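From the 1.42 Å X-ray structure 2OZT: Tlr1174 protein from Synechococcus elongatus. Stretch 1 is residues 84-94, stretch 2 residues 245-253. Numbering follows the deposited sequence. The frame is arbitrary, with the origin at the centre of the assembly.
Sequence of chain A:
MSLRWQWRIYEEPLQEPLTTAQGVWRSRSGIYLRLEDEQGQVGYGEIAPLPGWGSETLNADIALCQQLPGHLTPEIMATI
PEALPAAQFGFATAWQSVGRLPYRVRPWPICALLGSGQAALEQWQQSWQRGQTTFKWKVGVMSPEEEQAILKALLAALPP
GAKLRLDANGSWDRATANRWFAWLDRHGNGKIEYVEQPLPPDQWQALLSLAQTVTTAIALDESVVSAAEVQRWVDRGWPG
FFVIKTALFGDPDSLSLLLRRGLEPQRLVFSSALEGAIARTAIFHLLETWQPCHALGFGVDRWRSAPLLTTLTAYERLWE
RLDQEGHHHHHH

Stretch 1 84-94: LPAAQFGFATA
Stretch 2 245-253: KTALFGDPD

The contact packs one face of a regular helix against a compact turn of the same chain, held by apolar packing, CA-H...O contacts and two bridging waters, with no direct hydrogen bond between the stretches and 471 Å² buried in total.

Leu84 occupies the N-cap position (phi/psi -119/67), and residues 85-94 are helical, with phi near -63° and psi near -42°. Backbone bonds i+4 to i run from Gln88 N to Leu84 O (3.0 Å) through Ala94 N to Gly90 O (3.0 Å). In the second stretch, Leu248 N donates to Lys245 O (2.9 Å) and Phe249 N makes a weak bond to Thr246 O (3.3 Å). Gly250 then leaves helical geometry at 131/-163, Asp251 is extended at -63/128, and a new helix follows.

In register, Pro85 CA lies 3.8 Å from Gly250 CA, Ala86 CA 4.5 Å from Leu248 CA, and Phe89 CA 4.8 Å from Asp251 CA. At the closest pair, Gly250 CA lies 3.2 Å from Pro85 O, in a CA-H...O contact with an angle of 131° at the hydrogen. The backbone angles of Gly250 by themselves call for glycine: a CB would be jammed against the preceding carbonyl oxygen, and, though pointing away from the helix, would sit a tight 3.2 Å from Gln88 OE1. Pro85 points toward the turn, its CB 3.3 Å from Leu248 O and 3.4 Å from Phe249 O. Beside it, Ala86 CA makes a second CA-H...O contact, 3.5 Å from Ala247 O with an angle of 141°.

Phe89 contributes the largest covered area. With chi1 t (165°) and chi2 86°, its ring lays one face against Ala247, whose CA is 3.7 Å from the centroid and 5° off the normal, a CH-pi contact. Gly250 O lies at the ring edge, near its plane, and is 3.4 Å from Phe89 CB. Obliquely placed, Thr246 O approaches Phe89 CD1 to 3.3 Å, and Pro252 CG lies 4.3 Å from the same CD1.

A turn further along, Ala92 CB packs 4.0 Å from Pro252 CD. Thr93 (chi1 p) returns its OG1 to Phe89 O (2.8 Å), within its own helix. Asp251 (chi1 t) caps the following helix, its OD1 accepting from Asp253 N at 2.9 Å.

Water supplies the polar link. Gln88 (m, t, chi3 -56°) accepts at OE1 from water 1 (O at 3.2 Å), which accepts from Asp251 N (2.9 Å), and from water 2 (O at 3.0 Å), which also donates to Phe249 O (2.9 Å).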

# COMPACT_ATOMS: atom_id res chain seq x y z
N LEU A 84 -8.76 -14.57 -2.81
CA LEU A 84 -8.82 -13.43 -3.76
C LEU A 84 -9.11 -12.11 -3.00
O LEU A 84 -10.19 -11.51 -3.13
CB LEU A 84 -9.94 -13.67 -4.77
CG LEU A 84 -9.84 -14.97 -5.59
CD1 LEU A 84 -11.10 -15.15 -6.48
CD2 LEU A 84 -8.55 -15.01 -6.41
N PRO A 85 -8.16 -11.67 -2.18
CA PRO A 85 -8.43 -10.49 -1.33
C PRO A 85 -8.65 -9.19 -2.09
O PRO A 85 -9.45 -8.36 -1.64
CB PRO A 85 -7.20 -10.38 -0.43
CG PRO A 85 -6.12 -11.14 -1.17
CD PRO A 85 -6.84 -12.26 -1.92
N ALA A 86 -7.97 -8.98 -3.22
CA ALA A 86 -8.28 -7.78 -4.02
C ALA A 86 -9.74 -7.79 -4.54
O ALA A 86 -10.37 -6.74 -4.59
CB ALA A 86 -7.24 -7.58 -5.16
N ALA A 87 -10.21 -8.98 -4.93
CA ALA A 87 -11.63 -9.10 -5.31
C ALA A 87 -12.55 -8.80 -4.14
O ALA A 87 -13.56 -8.10 -4.33
CB ALA A 87 -11.90 -10.50 -5.88
N GLN A 88 -12.24 -9.32 -2.95
CA GLN A 88 -12.99 -8.97 -1.74
C GLN A 88 -13.03 -7.45 -1.54
O GLN A 88 -14.09 -6.86 -1.26
CB GLN A 88 -12.43 -9.64 -0.49
CG GLN A 88 -12.44 -11.17 -0.48
CD GLN A 88 -11.78 -11.71 0.80
OE1 GLN A 88 -10.62 -11.38 1.13
NE2 GLN A 88 -12.51 -12.58 1.50
N PHE A 89 -11.90 -6.78 -1.68
CA PHE A 89 -11.87 -5.32 -1.54
C PHE A 89 -12.73 -4.66 -2.59
O PHE A 89 -13.56 -3.76 -2.29
CB PHE A 89 -10.41 -4.81 -1.68
CG PHE A 89 -10.30 -3.32 -1.91
CD1 PHE A 89 -10.27 -2.43 -0.85
CD2 PHE A 89 -10.26 -2.79 -3.21
CE1 PHE A 89 -10.12 -1.07 -1.04
CE2 PHE A 89 -10.14 -1.41 -3.42
CZ PHE A 89 -10.07 -0.54 -2.34
N GLY A 90 -12.58 -5.10 -3.84
CA GLY A 90 -13.35 -4.44 -4.91
C GLY A 90 -14.86 -4.57 -4.74
O GLY A 90 -15.57 -3.55 -4.86
N PHE A 91 -15.31 -5.78 -4.45
CA PHE A 91 -16.77 -5.96 -4.29
C PHE A 91 -17.27 -5.26 -3.04
O PHE A 91 -18.32 -4.65 -3.09
CB PHE A 91 -17.12 -7.42 -4.31
CG PHE A 91 -17.22 -7.98 -5.70
CD1 PHE A 91 -18.41 -7.75 -6.45
CD2 PHE A 91 -16.14 -8.65 -6.31
CE1 PHE A 91 -18.53 -8.26 -7.76
CE2 PHE A 91 -16.24 -9.12 -7.61
CZ PHE A 91 -17.44 -8.94 -8.32
N ALA A 92 -16.55 -5.34 -1.94
CA ALA A 92 -17.02 -4.72 -0.70
C ALA A 92 -17.12 -3.22 -0.83
O ALA A 92 -18.13 -2.59 -0.44
CB ALA A 92 -16.12 -5.12 0.47
N THR A 93 -16.11 -2.59 -1.42
CA THR A 93 -16.11 -1.14 -1.61
C THR A 93 -17.16 -0.69 -2.64
O THR A 93 -17.79 0.36 -2.48
CB THR A 93 -14.68 -0.58 -1.90
OG1 THR A 93 -14.16 -1.19 -3.08
CG2 THR A 93 -13.69 -0.83 -0.70
N ALA A 94 -17.34 -1.47 -3.70
CA ALA A 94 -18.36 -1.15 -4.67
C ALA A 94 -19.72 -1.17 -3.98
O ALA A 94 -20.51 -0.24 -4.16
CB ALA A 94 -18.33 -2.16 -5.82
N LYS A 245 -1.56 -2.45 2.28
CA LYS A 245 -2.05 -2.06 0.95
C LYS A 245 -3.51 -2.43 0.87
O LYS A 245 -3.87 -3.57 0.58
CB LYS A 245 -1.30 -2.80 -0.17
CG LYS A 245 0.15 -2.30 -0.39
CD LYS A 245 1.18 -2.62 0.74
CE LYS A 245 1.35 -4.11 1.01
NZ LYS A 245 2.39 -4.27 2.15
N THR A 246 -4.34 -1.45 1.20
CA THR A 246 -5.77 -1.73 1.37
C THR A 246 -6.39 -2.37 0.12
O THR A 246 -7.26 -3.25 0.25
CB THR A 246 -6.46 -0.47 1.78
OG1 THR A 246 -5.90 0.02 3.00
CG2 THR A 246 -7.97 -0.66 2.02
N ALA A 247 -5.95 -1.96 -1.06
CA ALA A 247 -6.55 -2.50 -2.28
C ALA A 247 -6.25 -3.98 -2.46
O ALA A 247 -6.93 -4.67 -3.24
CB ALA A 247 -6.06 -1.70 -3.49
N LEU A 248 -5.19 -4.47 -1.79
CA LEU A 248 -4.77 -5.88 -1.95
C LEU A 248 -5.16 -6.79 -0.80
O LEU A 248 -4.94 -8.00 -0.85
CB LEU A 248 -3.23 -5.98 -2.07
CG LEU A 248 -2.59 -5.02 -3.06
CD1 LEU A 248 -1.04 -5.29 -3.08
CD2 LEU A 248 -3.24 -5.20 -4.47
N PHE A 249 -5.72 -6.18 0.26
CA PHE A 249 -5.74 -6.80 1.58
C PHE A 249 -6.93 -7.71 1.84
O PHE A 249 -6.79 -8.72 2.55
CB PHE A 249 -5.70 -5.64 2.58
CG PHE A 249 -6.00 -6.00 4.00
CD1 PHE A 249 -4.96 -6.26 4.93
CD2 PHE A 249 -7.32 -6.00 4.44
CE1 PHE A 249 -5.28 -6.54 6.28
CE2 PHE A 249 -7.64 -6.32 5.76
CZ PHE A 249 -6.61 -6.57 6.67
N GLY A 250 -8.10 -7.43 1.25
CA GLY A 250 -9.31 -8.17 1.59
C GLY A 250 -10.45 -7.23 1.86
O GLY A 250 -10.41 -6.05 1.50
N ASP A 251 -11.50 -7.74 2.51
CA ASP A 251 -12.61 -6.88 2.92
C ASP A 251 -12.05 -5.87 3.94
O ASP A 251 -11.46 -6.28 4.91
CB ASP A 251 -13.66 -7.78 3.59
CG ASP A 251 -14.98 -7.07 3.89
OD1 ASP A 251 -15.01 -5.86 4.18
OD2 ASP A 251 -16.03 -7.74 3.81
N PRO A 252 -12.27 -4.57 3.73
CA PRO A 252 -11.79 -3.58 4.75
C PRO A 252 -12.27 -3.92 6.17
O PRO A 252 -11.58 -3.63 7.16
CB PRO A 252 -12.40 -2.26 4.29
CG PRO A 252 -12.57 -2.43 2.78
CD PRO A 252 -12.94 -3.90 2.60
N ASP A 253 -13.44 -4.54 6.28
CA ASP A 253 -13.97 -4.90 7.61
C ASP A 253 -13.03 -5.84 8.34
O ASP A 253 -12.99 -5.86 9.58
CB ASP A 253 -15.36 -5.52 7.53
CG ASP A 253 -16.45 -4.51 7.29
OD1 ASP A 253 -16.22 -3.29 7.40
OD2 ASP A 253 -17.59 -4.97 6.98
O HOH W 1 -11.16 -10.20 4.03
O HOH W 2 -8.33 -11.12 3.08